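Local coordinates for protein PLP-Dependent L-Arginine Hydroxylase MppP (Streptomyces wadayamensis, PDB 5BK7) that acts as a pyridoxal 5'-phosphate-dependent oxidase of L-arginine, which it holds as a Schiff base with its cofactor, at residues P46-E51 against I258-R263; R212-E217 against E237-P242. The protein carries 1 engineered substitution. All coordinates share one frame; numbering follows the deposited sequence.

Contact 1 of 2, residues P46-E51 against I258-R263; sequences PVLWAE and ILALIR
Glu51 OE2 is gripped by two arginines: NH1 of Arg263 reaches it at 2.8 Å, and Arg55 makes a second salt bridge to the same oxygen. The other oxygen, Glu51 OE1, takes NH2 of Arg263 at 2.9 Å, making an end-on, two-nitrogen salt bridge in which each nitrogen has its own oxygen. The carboxylate and guanidinium planes are only 17° apart but offset, and both nitrogens meet their oxygens on the syn side from somewhat out of the carboxylate plane. The side chains arrive from opposite directions. Glu51 can span the gap because its chain is fully extended, whereas Arg263 bends at chi3 (69°) to present its NH1-NH2 end. Glu63 binds NH1 as well, so charges of both signs alternate here and probably keep Arg263 and Glu51 ionised.

The pair links helix 45-54 to the start of the long helix 256-291, which in fold-type I aminotransferases typically runs from the large domain toward the small one. The segment axes pass 9.8 Å apart and cross at 123°. Small Ala260 suits the point of closest backbones, where its CB meets Leu48 CD2 at 4.4 Å. Branching lets Leu48 serve three neighbours: CD2 also lies at the edge of the Arg263 guanidinium, 3.9 Å from NH2, while CD1 touches Leu261 CD1 at 3.9 Å, the two leucines crossing almost perpendicularly.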
# COMPACT_ATOMS: atom_id res chain seq x y z
N PRO A 46 22.68 -4.94 3.67
CA PRO A 46 23.47 -3.77 3.19
C PRO A 46 23.96 -3.91 1.75
O PRO A 46 23.92 -2.96 0.94
CB PRO A 46 24.63 -3.73 4.19
CG PRO A 46 24.03 -4.26 5.45
CD PRO A 46 23.21 -5.43 4.94
N VAL A 47 24.35 -5.12 1.40
CA VAL A 47 24.76 -5.39 0.03
C VAL A 47 23.58 -5.22 -0.91
O VAL A 47 23.67 -4.52 -1.93
CB VAL A 47 25.38 -6.81 -0.05
CG1 VAL A 47 25.73 -7.19 -1.49
CG2 VAL A 47 26.61 -6.90 0.87
N LEU A 48 22.45 -5.85 -0.59
CA LEU A 48 21.24 -5.70 -1.41
C LEU A 48 20.81 -4.23 -1.50
O LEU A 48 20.31 -3.78 -2.55
CB LEU A 48 20.12 -6.56 -0.82
CG LEU A 48 20.38 -8.07 -0.78
CD1 LEU A 48 19.38 -8.78 0.13
CD2 LEU A 48 20.31 -8.60 -2.19
N TRP A 49 20.97 -3.48 -0.39
CA TRP A 49 20.62 -2.06 -0.38
C TRP A 49 21.45 -1.31 -1.42
O TRP A 49 20.92 -0.55 -2.23
CB TRP A 49 20.85 -1.46 1.02
CG TRP A 49 20.38 -0.04 1.10
CD1 TRP A 49 20.90 1.05 0.41
CD2 TRP A 49 19.29 0.47 1.88
NE1 TRP A 49 20.18 2.18 0.72
CE2 TRP A 49 19.20 1.86 1.63
CE3 TRP A 49 18.37 -0.12 2.77
CZ2 TRP A 49 18.24 2.66 2.23
CZ3 TRP A 49 17.43 0.68 3.38
CH2 TRP A 49 17.36 2.06 3.11
N ALA A 50 22.76 -1.57 -1.43
CA ALA A 50 23.63 -0.94 -2.41
C ALA A 50 23.32 -1.41 -3.82
O ALA A 50 23.45 -0.64 -4.77
CB ALA A 50 25.08 -1.19 -2.03
N GLU A 51 22.88 -2.66 -4.00
CA GLU A 51 22.38 -3.06 -5.31
C GLU A 51 21.16 -2.26 -5.68
O GLU A 51 21.02 -1.80 -6.82
CB GLU A 51 22.05 -4.57 -5.35
CG GLU A 51 21.53 -5.05 -6.74
CD GLU A 51 21.12 -6.53 -6.77
OE1 GLU A 51 21.29 -7.23 -5.73
OE2 GLU A 51 20.63 -6.98 -7.85
N ILE A 258 12.60 -4.28 -1.62
CA ILE A 258 11.61 -5.34 -1.42
C ILE A 258 11.66 -6.28 -2.60
O ILE A 258 11.67 -7.50 -2.44
CB ILE A 258 10.20 -4.74 -1.17
CG1 ILE A 258 10.16 -4.05 0.21
CG2 ILE A 258 9.09 -5.80 -1.16
CD1 ILE A 258 8.81 -3.30 0.53
N LEU A 259 11.81 -5.73 -3.81
CA LEU A 259 11.87 -6.56 -5.01
C LEU A 259 13.13 -7.43 -5.02
O LEU A 259 13.08 -8.59 -5.45
CB LEU A 259 11.84 -5.66 -6.24
CG LEU A 259 10.66 -5.47 -7.16
CD1 LEU A 259 9.42 -5.76 -6.46
CD2 LEU A 259 10.66 -4.01 -7.69
N ALA A 260 14.26 -6.89 -4.58
CA ALA A 260 15.44 -7.73 -4.39
C ALA A 260 15.17 -8.86 -3.39
O ALA A 260 15.57 -10.02 -3.62
CB ALA A 260 16.62 -6.84 -3.92
N LEU A 261 14.53 -8.54 -2.25
CA LEU A 261 14.27 -9.54 -1.22
C LEU A 261 13.43 -10.67 -1.78
O LEU A 261 13.69 -11.86 -1.51
CB LEU A 261 13.55 -8.89 -0.02
CG LEU A 261 14.22 -8.70 1.34
CD1 LEU A 261 15.69 -8.87 1.25
CD2 LEU A 261 13.94 -7.37 1.99
N ILE A 262 12.41 -10.32 -2.55
CA ILE A 262 11.57 -11.32 -3.15
C ILE A 262 12.40 -12.23 -4.03
O ILE A 262 12.25 -13.47 -4.01
CB ILE A 262 10.43 -10.66 -3.94
CG1 ILE A 262 9.41 -10.02 -2.97
CG2 ILE A 262 9.73 -11.70 -4.83
CD1 ILE A 262 8.40 -9.09 -3.67
N ARG A 263 13.26 -11.64 -4.83
CA ARG A 263 14.09 -12.39 -5.74
C ARG A 263 14.96 -13.37 -4.98
O ARG A 263 15.08 -14.52 -5.38
CB ARG A 263 14.96 -11.44 -6.56
CG ARG A 263 15.91 -12.11 -7.55
CD ARG A 263 16.92 -11.10 -8.06
NE ARG A 263 17.82 -10.73 -6.98
CZ ARG A 263 18.53 -9.61 -6.94
NH1 ARG A 263 18.46 -8.75 -7.96
NH2 ARG A 263 19.30 -9.36 -5.90

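Contact 2 of 2, residues R212-E217 against E237-P242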
# COMPACT_ATOMS: atom_id res chain seq x y z
N ARG A 212 -11.61 -12.48 -20.47
CA ARG A 212 -11.06 -11.35 -19.71
C ARG A 212 -10.62 -11.85 -18.33
O ARG A 212 -11.43 -12.47 -17.62
CB ARG A 212 -12.12 -10.27 -19.54
CG ARG A 212 -12.60 -9.59 -20.84
CD ARG A 212 -13.16 -8.22 -20.55
NE ARG A 212 -14.48 -8.24 -19.93
CZ ARG A 212 -14.92 -7.35 -19.04
NH1 ARG A 212 -16.15 -7.49 -18.55
NH2 ARG A 212 -14.15 -6.35 -18.60
N TRP A 213 -9.34 -11.62 -17.95
CA TRP A 213 -8.87 -12.16 -16.67
C TRP A 213 -7.93 -11.21 -15.92
O TRP A 213 -7.17 -10.43 -16.51
CB TRP A 213 -8.15 -13.54 -16.84
CG TRP A 213 -6.94 -13.55 -17.72
CD1 TRP A 213 -6.91 -13.92 -19.01
CD2 TRP A 213 -5.59 -13.16 -17.37
NE1 TRP A 213 -5.63 -13.80 -19.51
CE2 TRP A 213 -4.80 -13.32 -18.53
CE3 TRP A 213 -4.97 -12.70 -16.19
CZ2 TRP A 213 -3.41 -13.07 -18.56
CZ3 TRP A 213 -3.60 -12.43 -16.22
CH2 TRP A 213 -2.84 -12.60 -17.41
N VAL A 214 -7.96 -11.36 -14.60
CA VAL A 214 -7.03 -10.74 -13.66
C VAL A 214 -6.64 -11.79 -12.62
O VAL A 214 -7.50 -12.47 -12.06
CB VAL A 214 -7.65 -9.54 -12.92
CG1 VAL A 214 -6.63 -8.99 -11.80
CG2 VAL A 214 -8.06 -8.49 -13.89
N VAL A 215 -5.34 -11.83 -12.30
CA VAL A 215 -4.82 -12.58 -11.16
C VAL A 215 -4.09 -11.63 -10.23
O VAL A 215 -3.32 -10.76 -10.67
CB VAL A 215 -3.89 -13.72 -11.63
CG1 VAL A 215 -3.43 -14.54 -10.48
CG2 VAL A 215 -4.59 -14.59 -12.68
N ILE A 216 -4.28 -11.85 -8.92
CA ILE A 216 -3.51 -11.19 -7.84
C ILE A 216 -2.66 -12.27 -7.17
O ILE A 216 -3.19 -13.14 -6.49
CB ILE A 216 -4.42 -10.51 -6.80
CG1 ILE A 216 -5.29 -9.43 -7.45
CG2 ILE A 216 -3.60 -9.90 -5.71
CD1 ILE A 216 -6.38 -8.89 -6.49
N GLU A 217 -1.37 -12.25 -7.45
CA GLU A 217 -0.36 -13.05 -6.78
C GLU A 217 0.11 -12.29 -5.54
O GLU A 217 -0.12 -11.09 -5.40
CB GLU A 217 0.82 -13.31 -7.71
CG GLU A 217 0.45 -13.82 -9.10
CD GLU A 217 0.35 -15.35 -9.13
OE1 GLU A 217 0.06 -15.91 -10.22
OE2 GLU A 217 0.54 -15.94 -8.04
N GLU A 237 -4.71 -8.54 -21.71
CA GLU A 237 -4.58 -7.32 -22.51
C GLU A 237 -5.94 -6.68 -22.78
O GLU A 237 -6.03 -5.46 -22.92
CB GLU A 237 -3.89 -7.62 -23.83
CG GLU A 237 -2.44 -8.01 -23.79
CD GLU A 237 -2.00 -8.63 -25.12
OE1 GLU A 237 -2.56 -9.69 -25.50
OE2 GLU A 237 -1.12 -8.03 -25.78
N ASP A 238 -7.01 -7.47 -22.87
CA ASP A 238 -8.34 -6.96 -23.14
C ASP A 238 -9.15 -6.76 -21.86
O ASP A 238 -10.38 -6.84 -21.90
CB ASP A 238 -9.08 -7.91 -24.09
CG ASP A 238 -9.26 -9.35 -23.51
OD1 ASP A 238 -8.63 -9.69 -22.48
OD2 ASP A 238 -10.02 -10.13 -24.13
N ILE A 239 -8.51 -6.51 -20.73
CA ILE A 239 -9.25 -6.60 -19.47
C ILE A 239 -10.41 -5.63 -19.46
O ILE A 239 -11.50 -5.95 -18.96
CB ILE A 239 -8.31 -6.38 -18.26
CG1 ILE A 239 -9.11 -6.44 -16.95
CG2 ILE A 239 -7.59 -5.06 -18.39
CD1 ILE A 239 -9.82 -7.80 -16.67
N GLY A 240 -10.22 -4.43 -20.00
CA GLY A 240 -11.31 -3.48 -20.13
C GLY A 240 -11.82 -2.94 -18.81
O GLY A 240 -13.00 -2.59 -18.70
N LEU A 241 -10.96 -2.92 -17.79
CA LEU A 241 -11.16 -2.31 -16.49
C LEU A 241 -10.04 -1.29 -16.30
O LEU A 241 -8.92 -1.53 -16.77
CB LEU A 241 -11.11 -3.37 -15.39
CG LEU A 241 -12.27 -4.21 -14.82
CD1 LEU A 241 -13.59 -4.23 -15.62
CD2 LEU A 241 -11.78 -5.62 -14.57
N PRO A 242 -10.31 -0.13 -15.68
CA PRO A 242 -9.27 0.90 -15.55
C PRO A 242 -8.13 0.56 -14.58
O PRO A 242 -7.63 1.44 -13.87
CB PRO A 242 -10.06 2.10 -15.06
CG PRO A 242 -11.17 1.50 -14.28
CD PRO A 242 -11.60 0.35 -15.13
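Arg212 and Ile239 join the beginning of strand 212-218 to the loop that follows its antiparallel neighbour, strand 231-235, in the mixed seven-stranded sheet of the fold-type I large domain. The loop leads into helix 243-250, with Pro242 as its N-cap.

The polar part is a single bond across the segments. Arg212 NH2 donates to Ile239 O at 2.7 Å, with an N-H...O angle of 160°, and the oxygen lies close to the guanidinium plane. The aliphatic part of the side chain lies along the loop backbone, CD standing 3.4 Å from Asp238 O, and from there a bend at chi3 (-75°) turns the guanidinium to the Ile239 carbonyl. Arginine suits this strand end because it has further N-H groups to spend: NH1 binds Gly182 O, just before strand 184-188 on the far side of strand 212-218 from strand 231-235. The carboxylate of Asp238 makes no salt bridge to the guanidinium; its OD1 bonds instead to Ser236 OG, and that hydroxyl is in turn hydrogen-bonded to Trp213 N, which ties loop and strand together a second way.

Gly240 has a positive phi of 68°, a conformation glycine adopts easily, and with it the loop turns beside the arginine. After it, Leu241 brings CD1 to the guanidinium edge, 3.7 Å from Arg212 NH2, while its side chain also reaches Leu101 of helix 90-102.

The apolar part belongs to Ile239 and Val214. The isoleucine leaves its backbone heading away from the strand, but its end comes back toward it: CD1 lies 3.7 Å from Trp213 O and presses on Val214 CG2 at 3.4 Å, tighter than an ordinary van der Waals contact.

Overall arrangement
The two contacts lie 29 Å apart between centres, with nearest atoms about 9 Å apart and no touch. Along the chain the order is 46-51, 212-217, 237-242, 258-263, so both halves of contact 2 fall between the halves of contact 1. Contact 2 is local, joining the start of an inner strand of the seven-stranded sheet to a loop only 20 residues on; contact 1 spans 207 residues and pairs two helices outside that sheet. Helix 243-250 leads from one to the other, since it follows the loop of contact 2 and precedes helix 256-291. Contact 1 borders the second subunit, whereas contact 2 is touched by no other chain and lies within one subunit.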